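Paenibacillus xanthan lyase (Paenibacillus, PDB 6F2P) probably cleaves the side chains of the polysaccharide xanthan by beta-elimination, removing terminal mannosyl units linked to glucuronic acid. Local coordinates at residues Ile37-Ala41 and Asp79-Ala83; Tyr44-Met48 and His76-Met80; Leu414-Asp418 and Val554-Ile559; Ser455-Asp461 and Ser692-Thr697; Leu671-Lys677 and Ile704-Lys710. All blocks are in the same frame, centred on the assembly; numbering follows the deposited sequence.

Contact 1: Ile37-Ala41 and Asp79-Ala83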
# COMPACT_ATOMS: atom_id res chain seq x y z
N ILE A 37 21.18 -17.19 -35.83
CA ILE A 37 22.33 -16.29 -35.79
C ILE A 37 22.98 -16.16 -37.17
O ILE A 37 23.30 -15.05 -37.62
CB ILE A 37 23.36 -16.77 -34.77
CG1 ILE A 37 22.80 -16.58 -33.35
CG2 ILE A 37 24.67 -16.04 -34.94
CD1 ILE A 37 23.70 -17.12 -32.25
N THR A 38 23.17 -17.30 -37.83
CA THR A 38 23.80 -17.33 -39.15
C THR A 38 22.97 -16.57 -40.18
O THR A 38 23.49 -15.71 -40.91
CB THR A 38 23.98 -18.77 -39.63
OG1 THR A 38 24.76 -19.51 -38.68
CG2 THR A 38 24.67 -18.78 -40.99
N VAL A 39 21.68 -16.88 -40.24
CA VAL A 39 20.79 -16.26 -41.20
C VAL A 39 20.76 -14.73 -41.04
O VAL A 39 20.87 -14.00 -42.03
CB VAL A 39 19.36 -16.82 -41.09
CG1 VAL A 39 18.39 -16.02 -41.93
CG2 VAL A 39 19.35 -18.28 -41.50
N THR A 40 20.61 -14.28 -39.80
CA THR A 40 20.58 -12.85 -39.51
C THR A 40 21.85 -12.16 -39.98
O THR A 40 21.80 -11.11 -40.63
CB THR A 40 20.36 -12.58 -38.00
OG1 THR A 40 19.02 -12.93 -37.63
CG2 THR A 40 20.57 -11.13 -37.67
N ALA A 41 23.00 -12.76 -39.68
CA ALA A 41 24.27 -12.20 -40.11
C ALA A 41 24.35 -12.13 -41.64
O ALA A 41 24.77 -11.11 -42.19
CB ALA A 41 25.41 -12.99 -39.56
N ASP A 79 25.70 -8.39 -35.02
CA ASP A 79 25.07 -9.63 -35.48
C ASP A 79 26.03 -10.42 -36.34
O ASP A 79 26.12 -11.64 -36.21
CB ASP A 79 23.77 -9.36 -36.26
CG ASP A 79 22.63 -8.91 -35.36
OD1 ASP A 79 22.70 -9.16 -34.14
OD2 ASP A 79 21.66 -8.31 -35.88
N MET A 80 26.76 -9.72 -37.21
CA MET A 80 27.73 -10.34 -38.10
C MET A 80 28.88 -10.93 -37.30
O MET A 80 29.27 -12.09 -37.49
CB MET A 80 28.24 -9.32 -39.13
CG MET A 80 27.16 -8.80 -40.06
SD MET A 80 27.62 -7.29 -40.96
CE MET A 80 28.96 -7.89 -41.99
N ALA A 81 29.42 -10.12 -36.39
CA ALA A 81 30.46 -10.56 -35.47
C ALA A 81 30.03 -11.80 -34.68
O ALA A 81 30.83 -12.70 -34.42
CB ALA A 81 30.84 -9.42 -34.53
N LEU A 82 28.75 -11.86 -34.32
CA LEU A 82 28.23 -12.99 -33.56
C LEU A 82 28.33 -14.28 -34.36
O LEU A 82 28.86 -15.28 -33.86
CB LEU A 82 26.77 -12.74 -33.14
CG LEU A 82 26.14 -13.79 -32.21
CD1 LEU A 82 26.93 -13.96 -30.92
CD2 LEU A 82 24.70 -13.44 -31.88
N ALA A 83 27.83 -14.27 -35.59
CA ALA A 83 27.92 -15.47 -36.43
C ALA A 83 29.38 -15.80 -36.69
O ALA A 83 29.77 -16.97 -36.71
CB ALA A 83 27.17 -15.28 -37.74
O HOH W 1 23.58 -12.67 -36.05

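Contact 2: Tyr44-Met48 and His76-Met80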
# COMPACT_ATOMS: atom_id res chain seq x y z
N TYR A 44 22.37 -8.99 -42.95
CA TYR A 44 22.97 -7.67 -42.86
C TYR A 44 24.25 -7.59 -43.66
O TYR A 44 24.66 -6.51 -44.08
CB TYR A 44 23.20 -7.28 -41.39
CG TYR A 44 21.91 -7.05 -40.64
CD1 TYR A 44 20.95 -6.19 -41.14
CD2 TYR A 44 21.64 -7.71 -39.45
CE1 TYR A 44 19.77 -5.98 -40.48
CE2 TYR A 44 20.45 -7.50 -38.77
CZ TYR A 44 19.52 -6.63 -39.30
OH TYR A 44 18.33 -6.40 -38.64
N TRP A 45 24.90 -8.74 -43.86
CA TRP A 45 26.11 -8.78 -44.68
C TRP A 45 25.71 -8.49 -46.13
O TRP A 45 26.37 -7.74 -46.85
CB TRP A 45 26.78 -10.15 -44.57
CG TRP A 45 28.18 -10.18 -45.11
CD1 TRP A 45 28.96 -9.10 -45.42
CD2 TRP A 45 28.96 -11.34 -45.41
NE1 TRP A 45 30.18 -9.52 -45.89
CE2 TRP A 45 30.21 -10.89 -45.89
CE3 TRP A 45 28.73 -12.71 -45.31
CZ2 TRP A 45 31.22 -11.77 -46.29
CZ3 TRP A 45 29.74 -13.58 -45.71
CH2 TRP A 45 30.97 -13.11 -46.19
N ASP A 46 24.59 -9.09 -46.54
CA ASP A 46 24.07 -8.93 -47.88
C ASP A 46 23.67 -7.49 -48.14
O ASP A 46 23.93 -6.97 -49.22
CB ASP A 46 22.89 -9.88 -48.10
CG ASP A 46 23.33 -11.32 -48.28
OD1 ASP A 46 24.55 -11.55 -48.48
OD2 ASP A 46 22.46 -12.22 -48.23
N SER A 47 23.03 -6.85 -47.17
CA SER A 47 22.54 -5.49 -47.38
C SER A 47 23.61 -4.44 -47.09
O SER A 47 23.36 -3.25 -47.25
CB SER A 47 21.32 -5.21 -46.51
OG SER A 47 21.59 -5.50 -45.15
N MET A 48 24.78 -4.87 -46.66
CA MET A 48 25.81 -3.92 -46.26
C MET A 48 26.38 -3.13 -47.44
O MET A 48 26.63 -3.66 -48.51
CB MET A 48 26.93 -4.62 -45.49
CG MET A 48 27.95 -3.65 -44.89
SD MET A 48 29.26 -4.45 -43.95
CE MET A 48 30.11 -3.03 -43.27
N HIS A 76 23.91 -4.10 -36.25
CA HIS A 76 24.11 -4.88 -37.47
C HIS A 76 25.49 -5.52 -37.48
O HIS A 76 25.61 -6.73 -37.69
CB HIS A 76 23.90 -4.02 -38.71
CG HIS A 76 22.49 -3.58 -38.90
ND1 HIS A 76 21.44 -4.08 -38.16
CD2 HIS A 76 21.94 -2.68 -39.76
CE1 HIS A 76 20.31 -3.50 -38.54
NE2 HIS A 76 20.60 -2.65 -39.51
N LEU A 77 26.52 -4.70 -37.24
CA LEU A 77 27.89 -5.20 -37.08
C LEU A 77 28.01 -6.28 -36.00
O LEU A 77 28.69 -7.29 -36.19
CB LEU A 77 28.86 -4.06 -36.79
CG LEU A 77 29.17 -3.15 -37.98
CD1 LEU A 77 29.93 -1.92 -37.54
CD2 LEU A 77 29.96 -3.92 -39.04
N TYR A 78 27.34 -6.07 -34.87
CA TYR A 78 27.36 -7.08 -33.82
C TYR A 78 26.81 -8.42 -34.30
O TYR A 78 27.38 -9.47 -33.99
CB TYR A 78 26.59 -6.62 -32.58
CG TYR A 78 26.49 -7.74 -31.57
CD1 TYR A 78 27.59 -8.10 -30.80
CD2 TYR A 78 25.32 -8.46 -31.42
CE1 TYR A 78 27.51 -9.14 -29.89
CE2 TYR A 78 25.23 -9.51 -30.51
CZ TYR A 78 26.33 -9.84 -29.75
OH TYR A 78 26.25 -10.87 -28.84
N ASP A 79 25.70 -8.39 -35.02
CA ASP A 79 25.07 -9.63 -35.48
C ASP A 79 26.03 -10.42 -36.34
O ASP A 79 26.12 -11.64 -36.21
CB ASP A 79 23.77 -9.36 -36.26
CG ASP A 79 22.63 -8.91 -35.36
OD1 ASP A 79 22.70 -9.16 -34.14
OD2 ASP A 79 21.66 -8.31 -35.88
N MET A 80 26.76 -9.72 -37.21
CA MET A 80 27.73 -10.34 -38.10
C MET A 80 28.88 -10.93 -37.30
O MET A 80 29.27 -12.09 -37.49
CB MET A 80 28.24 -9.32 -39.13
CG MET A 80 27.16 -8.80 -40.06
SD MET A 80 27.62 -7.29 -40.96
CE MET A 80 28.96 -7.89 -41.99

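Contact 3: Leu414-Asp418 and Val554-Ile559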
# COMPACT_ATOMS: atom_id res chain seq x y z
N LEU A 414 -7.32 -12.60 -13.90
CA LEU A 414 -7.43 -13.97 -13.41
C LEU A 414 -6.55 -14.91 -14.22
O LEU A 414 -6.71 -15.04 -15.43
CB LEU A 414 -8.88 -14.45 -13.45
CG LEU A 414 -9.10 -15.87 -12.94
CD1 LEU A 414 -8.83 -15.99 -11.44
CD2 LEU A 414 -10.52 -16.29 -13.26
N TYR A 415 -5.59 -15.54 -13.54
CA TYR A 415 -4.61 -16.39 -14.20
C TYR A 415 -4.91 -17.85 -13.93
O TYR A 415 -5.15 -18.24 -12.79
CB TYR A 415 -3.21 -16.04 -13.71
CG TYR A 415 -2.74 -14.68 -14.16
CD1 TYR A 415 -2.12 -14.51 -15.39
CD2 TYR A 415 -2.92 -13.56 -13.36
CE1 TYR A 415 -1.70 -13.26 -15.82
CE2 TYR A 415 -2.51 -12.31 -13.77
CZ TYR A 415 -1.90 -12.16 -15.01
OH TYR A 415 -1.48 -10.93 -15.44
N ASN A 416 -4.90 -18.66 -14.98
CA ASN A 416 -5.08 -20.10 -14.82
C ASN A 416 -4.29 -20.89 -15.86
O ASN A 416 -3.24 -20.44 -16.29
CB ASN A 416 -6.56 -20.49 -14.81
CG ASN A 416 -7.32 -19.96 -16.00
OD1 ASN A 416 -6.77 -19.81 -17.09
ND2 ASN A 416 -8.60 -19.67 -15.80
N THR A 417 -4.78 -22.06 -16.25
CA THR A 417 -4.01 -22.91 -17.16
C THR A 417 -4.04 -22.40 -18.61
O THR A 417 -3.24 -22.82 -19.45
CB THR A 417 -4.45 -24.39 -17.09
OG1 THR A 417 -5.87 -24.48 -17.23
CG2 THR A 417 -4.06 -24.99 -15.76
N ASP A 418 -4.96 -21.48 -18.88
CA ASP A 418 -5.00 -20.84 -20.19
C ASP A 418 -3.85 -19.85 -20.27
O ASP A 418 -4.04 -18.64 -20.16
CB ASP A 418 -6.34 -20.12 -20.37
CG ASP A 418 -6.50 -19.53 -21.76
OD1 ASP A 418 -5.66 -19.84 -22.63
OD2 ASP A 418 -7.45 -18.77 -21.97
N VAL A 554 -8.83 -24.82 -22.16
CA VAL A 554 -7.86 -25.83 -21.77
C VAL A 554 -8.25 -26.30 -20.38
O VAL A 554 -8.75 -25.51 -19.57
CB VAL A 554 -6.45 -25.20 -21.76
CG1 VAL A 554 -5.52 -25.87 -20.75
CG2 VAL A 554 -5.85 -25.21 -23.16
N PRO A 555 -8.06 -27.61 -20.09
CA PRO A 555 -8.35 -28.17 -18.77
C PRO A 555 -7.70 -27.37 -17.65
O PRO A 555 -6.49 -27.11 -17.71
CB PRO A 555 -7.74 -29.56 -18.84
CG PRO A 555 -7.82 -29.91 -20.28
CD PRO A 555 -7.59 -28.64 -21.04
N GLY A 556 -8.50 -26.98 -16.66
CA GLY A 556 -8.00 -26.19 -15.56
C GLY A 556 -8.35 -24.71 -15.66
O GLY A 556 -8.01 -23.93 -14.76
N SER A 557 -9.04 -24.32 -16.73
CA SER A 557 -9.35 -22.90 -16.93
C SER A 557 -10.85 -22.53 -16.98
O SER A 557 -11.19 -21.45 -17.47
CB SER A 557 -8.62 -22.36 -18.16
OG SER A 557 -8.97 -23.10 -19.31
N ASP A 558 -11.72 -23.40 -16.49
CA ASP A 558 -13.13 -23.03 -16.29
C ASP A 558 -13.20 -21.83 -15.36
O ASP A 558 -12.33 -21.67 -14.50
CB ASP A 558 -13.90 -24.16 -15.61
CG ASP A 558 -14.25 -25.29 -16.55
OD1 ASP A 558 -13.65 -25.40 -17.64
OD2 ASP A 558 -15.14 -26.09 -16.17
N ILE A 559 -14.21 -20.98 -15.52
CA ILE A 559 -14.47 -19.93 -14.54
C ILE A 559 -15.95 -19.90 -14.13
O ILE A 559 -16.84 -19.93 -14.99
CB ILE A 559 -14.03 -18.54 -15.02
CG1 ILE A 559 -12.62 -18.60 -15.62
CG2 ILE A 559 -14.10 -17.52 -13.88
CD1 ILE A 559 -12.15 -17.30 -16.24
O HOH W 2 -9.53 -21.42 -13.50
O HOH W 3 -9.79 -18.97 -19.46

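Contact 4: Ser455-Asp461 and Ser692-Thr697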
# COMPACT_ATOMS: atom_id res chain seq x y z
N SER A 455 -7.31 8.72 -1.52
CA SER A 455 -6.16 8.06 -0.91
C SER A 455 -6.45 6.62 -0.48
O SER A 455 -5.53 5.85 -0.20
CB SER A 455 -5.70 8.85 0.31
OG SER A 455 -6.77 9.02 1.21
N TRP A 456 -7.73 6.27 -0.42
CA TRP A 456 -8.13 4.95 0.05
C TRP A 456 -7.88 3.92 -1.05
O TRP A 456 -8.76 3.63 -1.86
CB TRP A 456 -9.61 4.94 0.44
CG TRP A 456 -10.02 3.99 1.56
CD1 TRP A 456 -10.67 4.34 2.71
CD2 TRP A 456 -9.84 2.56 1.62
NE1 TRP A 456 -10.90 3.22 3.49
CE2 TRP A 456 -10.41 2.12 2.84
CE3 TRP A 456 -9.26 1.61 0.77
CZ2 TRP A 456 -10.41 0.77 3.23
CZ3 TRP A 456 -9.26 0.27 1.15
CH2 TRP A 456 -9.83 -0.13 2.38
N ALA A 457 -6.68 3.38 -1.08
CA ALA A 457 -6.39 2.23 -1.92
C ALA A 457 -5.40 1.36 -1.18
O ALA A 457 -4.36 1.83 -0.72
CB ALA A 457 -5.84 2.67 -3.25
N GLY A 458 -5.71 0.08 -1.05
CA GLY A 458 -4.83 -0.84 -0.37
C GLY A 458 -5.63 -1.96 0.25
O GLY A 458 -6.69 -2.33 -0.26
N GLY A 459 -5.13 -2.50 1.36
CA GLY A 459 -5.78 -3.61 2.02
C GLY A 459 -4.92 -4.25 3.08
O GLY A 459 -3.90 -3.69 3.49
N THR A 460 -5.35 -5.43 3.53
CA THR A 460 -4.64 -6.18 4.55
C THR A 460 -4.85 -7.68 4.37
O THR A 460 -5.60 -8.11 3.49
CB THR A 460 -5.06 -5.76 5.98
OG1 THR A 460 -4.16 -6.35 6.92
CG2 THR A 460 -6.48 -6.21 6.29
N ASP A 461 -4.20 -8.49 5.19
CA ASP A 461 -4.16 -9.93 4.94
C ASP A 461 -4.00 -10.74 6.21
O ASP A 461 -3.70 -10.20 7.27
CB ASP A 461 -2.97 -10.24 4.05
CG ASP A 461 -1.68 -9.69 4.61
OD1 ASP A 461 -1.19 -10.25 5.62
OD2 ASP A 461 -1.16 -8.71 4.05
N SER A 692 -6.07 -8.51 11.74
CA SER A 692 -5.08 -7.78 10.96
C SER A 692 -5.65 -6.42 10.56
O SER A 692 -6.77 -6.33 10.06
CB SER A 692 -4.70 -8.57 9.71
OG SER A 692 -3.64 -7.93 9.01
N VAL A 693 -4.88 -5.36 10.80
CA VAL A 693 -5.34 -4.00 10.52
C VAL A 693 -4.33 -3.22 9.69
O VAL A 693 -3.12 -3.34 9.89
CB VAL A 693 -5.56 -3.22 11.82
CG1 VAL A 693 -6.26 -1.89 11.53
CG2 VAL A 693 -6.37 -4.04 12.79
N SER A 694 -4.82 -2.40 8.75
CA SER A 694 -3.94 -1.49 8.02
C SER A 694 -4.67 -0.20 7.74
O SER A 694 -5.89 -0.16 7.72
CB SER A 694 -3.48 -2.12 6.71
OG SER A 694 -4.53 -2.08 5.75
N ASP A 695 -3.91 0.87 7.52
CA ASP A 695 -4.45 2.15 7.08
C ASP A 695 -4.17 2.33 5.59
O ASP A 695 -3.08 2.73 5.19
CB ASP A 695 -3.80 3.28 7.87
CG ASP A 695 -4.04 4.63 7.25
OD1 ASP A 695 -5.16 4.87 6.76
OD2 ASP A 695 -3.09 5.46 7.24
N PRO A 696 -5.17 2.01 4.75
CA PRO A 696 -4.93 2.03 3.30
C PRO A 696 -4.73 3.44 2.79
O PRO A 696 -4.21 3.59 1.69
CB PRO A 696 -6.22 1.45 2.72
CG PRO A 696 -6.88 0.75 3.85
CD PRO A 696 -6.51 1.52 5.08
N THR A 697 -5.15 4.45 3.55
CA THR A 697 -5.01 5.84 3.10
C THR A 697 -3.55 6.25 3.20
O THR A 697 -3.13 7.19 2.52
CB THR A 697 -5.85 6.82 3.95
OG1 THR A 697 -5.23 7.01 5.23
CG2 THR A 697 -7.27 6.32 4.13

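Contact 5: Leu671-Lys677 and Ile704-Lys710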
# COMPACT_ATOMS: atom_id res chain seq x y z
N LEU A 671 -18.48 -8.32 14.16
CA LEU A 671 -18.03 -8.16 15.54
C LEU A 671 -17.13 -6.94 15.69
O LEU A 671 -16.75 -6.58 16.79
CB LEU A 671 -17.25 -9.40 15.99
CG LEU A 671 -17.98 -10.73 15.83
CD1 LEU A 671 -17.15 -11.87 16.35
CD2 LEU A 671 -19.34 -10.71 16.52
N VAL A 672 -16.81 -6.30 14.57
CA VAL A 672 -15.73 -5.33 14.55
C VAL A 672 -16.21 -3.88 14.50
O VAL A 672 -17.10 -3.52 13.73
CB VAL A 672 -14.75 -5.59 13.39
CG1 VAL A 672 -13.54 -4.68 13.49
CG2 VAL A 672 -14.33 -7.05 13.38
N THR A 673 -15.59 -3.05 15.33
CA THR A 673 -15.83 -1.63 15.29
C THR A 673 -14.50 -0.94 15.00
O THR A 673 -13.48 -1.30 15.58
CB THR A 673 -16.40 -1.11 16.64
OG1 THR A 673 -17.69 -1.70 16.88
CG2 THR A 673 -16.54 0.40 16.62
N SER A 674 -14.53 0.03 14.08
CA SER A 674 -13.37 0.87 13.81
C SER A 674 -13.77 2.33 13.84
O SER A 674 -14.86 2.69 13.39
CB SER A 674 -12.74 0.54 12.45
OG SER A 674 -11.72 1.47 12.12
N ASN A 675 -12.88 3.17 14.36
CA ASN A 675 -13.15 4.60 14.41
C ASN A 675 -12.43 5.35 13.29
O ASN A 675 -12.45 6.57 13.25
CB ASN A 675 -12.75 5.18 15.77
CG ASN A 675 -11.24 5.28 15.95
OD1 ASN A 675 -10.49 4.51 15.36
ND2 ASN A 675 -10.80 6.23 16.76
N ARG A 676 -11.78 4.61 12.40
CA ARG A 676 -11.03 5.22 11.30
C ARG A 676 -11.15 4.39 10.03
O ARG A 676 -11.43 3.20 10.08
CB ARG A 676 -9.55 5.33 11.68
CG ARG A 676 -9.23 6.35 12.78
CD ARG A 676 -9.47 7.78 12.32
NE ARG A 676 -9.15 8.76 13.36
CZ ARG A 676 -9.99 9.15 14.32
NH1 ARG A 676 -11.22 8.65 14.39
NH2 ARG A 676 -9.60 10.04 15.22
N LYS A 677 -10.95 5.03 8.88
CA LYS A 677 -10.77 4.30 7.63
C LYS A 677 -9.75 3.20 7.87
O LYS A 677 -8.70 3.44 8.46
CB LYS A 677 -10.28 5.22 6.51
CG LYS A 677 -11.23 6.36 6.19
CD LYS A 677 -10.57 7.40 5.30
CE LYS A 677 -11.50 8.57 5.03
NZ LYS A 677 -11.00 9.43 3.94
N ILE A 704 -5.63 4.02 15.15
CA ILE A 704 -6.90 3.41 14.81
C ILE A 704 -7.34 2.55 15.99
O ILE A 704 -6.65 1.61 16.36
CB ILE A 704 -6.81 2.51 13.58
CG1 ILE A 704 -6.46 3.33 12.33
CG2 ILE A 704 -8.12 1.75 13.40
CD1 ILE A 704 -6.14 2.47 11.10
N TYR A 705 -8.49 2.88 16.57
CA TYR A 705 -9.06 2.07 17.63
C TYR A 705 -9.96 0.99 17.04
O TYR A 705 -10.79 1.26 16.16
CB TYR A 705 -9.86 2.94 18.58
CG TYR A 705 -9.04 3.67 19.62
CD1 TYR A 705 -8.02 4.53 19.25
CD2 TYR A 705 -9.32 3.54 20.98
CE1 TYR A 705 -7.28 5.21 20.20
CE2 TYR A 705 -8.59 4.22 21.93
CZ TYR A 705 -7.57 5.05 21.53
OH TYR A 705 -6.83 5.73 22.48
N ILE A 706 -9.79 -0.23 17.52
CA ILE A 706 -10.59 -1.35 17.07
C ILE A 706 -11.23 -2.06 18.27
O ILE A 706 -10.56 -2.36 19.27
CB ILE A 706 -9.72 -2.36 16.29
CG1 ILE A 706 -9.11 -1.71 15.04
CG2 ILE A 706 -10.51 -3.62 15.95
CD1 ILE A 706 -10.06 -1.51 13.88
N ASP A 707 -12.54 -2.32 18.18
CA ASP A 707 -13.20 -3.18 19.16
C ASP A 707 -13.60 -4.47 18.46
O ASP A 707 -14.01 -4.45 17.30
CB ASP A 707 -14.43 -2.51 19.75
CG ASP A 707 -14.09 -1.32 20.65
OD1 ASP A 707 -12.94 -1.25 21.12
OD2 ASP A 707 -14.97 -0.47 20.89
N VAL A 708 -13.47 -5.58 19.16
CA VAL A 708 -14.00 -6.84 18.66
C VAL A 708 -14.99 -7.41 19.68
O VAL A 708 -14.63 -7.71 20.81
CB VAL A 708 -12.90 -7.86 18.35
CG1 VAL A 708 -13.50 -9.18 17.91
CG2 VAL A 708 -11.99 -7.32 17.27
N ASN A 709 -16.24 -7.56 19.24
CA ASN A 709 -17.34 -7.92 20.11
C ASN A 709 -17.31 -9.39 20.54
O ASN A 709 -18.22 -10.16 20.22
CB ASN A 709 -18.67 -7.61 19.41
CG ASN A 709 -19.82 -7.46 20.39
OD1 ASN A 709 -19.64 -7.62 21.58
ND2 ASN A 709 -21.00 -7.15 19.87
N LYS A 710 -16.26 -9.76 21.26
CA LYS A 710 -16.11 -11.12 21.77
C LYS A 710 -15.11 -11.14 22.91
O LYS A 710 -14.15 -10.36 22.94
CB LYS A 710 -15.66 -12.08 20.68
CG LYS A 710 -15.84 -13.52 21.06
CD LYS A 710 -15.22 -14.48 20.07
CE LYS A 710 -16.17 -15.63 19.81
NZ LYS A 710 -17.37 -15.17 19.03

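Contact 1: Ile37-Ala41 and Asp79-Ala83
With CG1 held beside its own backbone N (chi1 -70°), I37 has its other branch, CG2, directed at the second helix, where it lies 3.6 Å from A83 CA and 3.8 Å from L82 CG. L82 takes the alternative setting, CG anti to the backbone N (chi1 -174°), and brings CD2 against I37 CD1 at 3.8 Å, so that the two branched chains cross at about a right angle. A turn further along, A41 needs no torsion: its CB meets A83 CB at 3.4 Å and also rests against the backbone of D79 and M80. The two alanines are consistent with the close approach of helix 28-46 and helix 68-85, successive members of the alpha-helical domain of a family 8 polysaccharide lyase, whose segment axes come within 8.2 Å and are inclined well away from antiparallel, their directions 136° apart. On the side where T40 CG2 stands 3.5 Å from D79 OD2, the interface becomes more polar. A water there donates to I37 O at 2.9 Å and to D79 O at 2.7 Å, bridging two helix carbonyls. T38 OG1, near the other margin, is hydrogen-bonded to S89 OG, in the loop that follows helix 68-85.

Contact 2: Tyr44-Met48 and His76-Met80
Y44 and H76 form an offset stack, the ring centroids 3.7 Å apart and the planes inclined by 19°. ND1 of the imidazole lies over the middle of the phenol ring, 3.3 Å above the Y44 ring plane. The carboxylate of D79 approaches the same ring differently, from its edge: OD2 is 3.2 Å from Y44 CE2, with carboxylate and ring planes only 22° apart. Y44 is thus met on one face by an imidazole and at its rim by an acid, both from helix 68-85. Beside the stack runs a thioether cluster. M80, bent at chi3 (65°), turns its CE to within 3.6 Å of W45 CD1, approaching the indole obliquely, while M48 SD stands 4.0 Å from M80 CE. M48 is extended beyond CG, which carries its own CE to L77 CD2 at 4.3 Å.

A second shell holds the rings in place. H76 NE2 is hydrogen-bonded to D60 OD2, and W58 meets the imidazole edge-to-face while its NE1 bonds to Y44 O. W45 NE1 is secured by D100 OD2, and L97 and I101 of helix 95-111 pack against M80.

The end of helix 28-46 is therefore joined to helix 68-85 by stacking and sulfur-rich apolar contacts, with no direct hydrogen bond between the two segments. An acid at the ring edge would be expected to attract the slightly positive ring hydrogens of Y44, and D60 probably polarises the imidazole stacked above.

Contact 3: Leu414-Asp418 and Val554-Ile559
The flat amide of N416 carries S557 over one face: S557 CB is 3.5 Å from N416 CG, and S557 CA is equally close to N416 ND2. At its oxygen end the amide turns back on its own chain, OD1 accepting from D418 N at 3.0 Å in an Asx turn. At the nitrogen end ND2 donates to a water, which in turn donates to G556 O and D558 O and so ties the amide to the opposing loop. N416 CG sits between the backbone N and the carbonyl carbon (chi1 53°), a setting that lets OD1 curl round to D418.

The one direct hydrogen bond across the contact runs from T417 OG1 to P555 O, 2.7 Å long, with the hydroxyl 43° above the carbonyl plane. Its acceptor belongs to a type II beta turn from V554 to S557, with proline and glycine in the two central places, a classic sequence for this turn. Beyond the polar part, L414 CD2 and I559 CD1 meet tip to tip at 3.5 Å.

The V554-D558 loop leads into strand 559-563 of the nine-stranded sheet, whereas L414 lies near the end of strand 411-415, an outer strand of a four-stranded sheet in the super-sandwich domain. R515 of strand 508-516 lies beside both, bonding to L414 O and packing on N416, D418 and I559, and the loop residue K273 borders T417.

Contact 4: Ser455-Asp461 and Ser692-Thr697
S692 OG sits among three polar groups: it donates to D461 O at 2.9 Å, in the carbonyl plane, is hydrogen-bonded to K746 NZ, and lies 2.7 Å from T460 OG1. K746 also forms a salt bridge with D461 OD1, so this lysine ties both segments together, while T460 OG1 is hydrogen-bonded to S744 OG. The hydroxyl of S692 reaches this group because OG is anti to the backbone N (chi1 -174°). Two residues on, S694 OG donates to G459 O at 2.8 Å, but comes down on that carbonyl from well above its plane (70° out of it). Serine hydroxyls thus do the work of backbone amides here.

The other end is held by packing. P696 lays CG over the six-membered ring of W456 in a CH-pi contact, 3.5 Å from the ring centroid, with CB near CE3 on the same face. W456 NE1 is hydrogen-bonded to F661 O. D695 OD1 accepts from T697 N, closing an Asx turn around P696, and also from T697 OG1 at 2.6 Å; T697 CA then brings its hydrogen to S455 O.

Strand 457-462, an outermost strand of the nine-stranded sheet, lies nearly antiparallel to strand 688-694, with segment axes 6.3 Å apart. Strand 688-694 lies inside the seven-stranded sheet, and no backbone hydrogen bond joins it to 457-462. The arrangement is a buried junction between the super-sandwich and C-terminal beta-sandwich domains of a family 8 polysaccharide lyase.

Contact 5: Leu671-Lys677 and Ile704-Lys710
Strands 672-674 and 704-708 run antiparallel, their axes 4.7 Å apart, T673 and D707 forming the hydrogen-bonded pair (N to O 2.9 Å each way) between the non-hydrogen-bonded pairs V672-V708 and S674-I706. N709 N extends the ladder with a 2.7 Å bond to L671 O. At the far end the backbone bond from N675 N to Y705 O is long and weak, and a side chain takes over: N675 OD1 accepts from Y705 N at 2.8 Å. With CG between the backbone N and the carbonyl carbon (chi1 73°), the N675 amide folds back over the neighbouring strand, its plane at 61° to the Y705 ring.

The chain then leaves the strand through two local bonds. S674 OG donates to R676 O at 2.7 Å, in the carbonyl plane and on a lone pair. R676, bent at chi2, returns NH1 to N675 O, with that oxygen close to the guanidinium plane. R676 CB meanwhile packs on I704 CG1.

The two faces of the ladder differ. V672 CG1 touches I706 CG2 at 4.0 Å on the inner face, where V672 also meets I659 and F661, and V708 meets F689 and I691. On the other face T673 CB lies against D707 CB, T673 OG1 bonds to T668 OG1, and Y705 OH reaches D812 of strand 806-813.

Inward-facing aliphatic residues packed on strands 656-661 and 688-694 of a second antiparallel sheet make this a typical beta-sandwich layer.

How the contacts relate
Contacts 1 and 2 pair the same helices, 28-46 and 68-85, and share D79 and M80; both are partly buried and lie far from the chain's centre. Contact 1 relies on alanines, branched aliphatic chains and a bridging water, contact 2 on rings and thioethers. The other three belong to the beta domains. Contact 4, about 7 Å from the chain's centre, is the buried one and joins two domains through hydroxyls and a proline-tryptophan pair. Contact 5 is an ordinary backbone ladder whose K677 touches W456 and T697 of contact 4. Contact 3, about 30 Å from contact 4 between centres, is a more exposed, water-bridged meeting of a strand end with a turn within the super-sandwich.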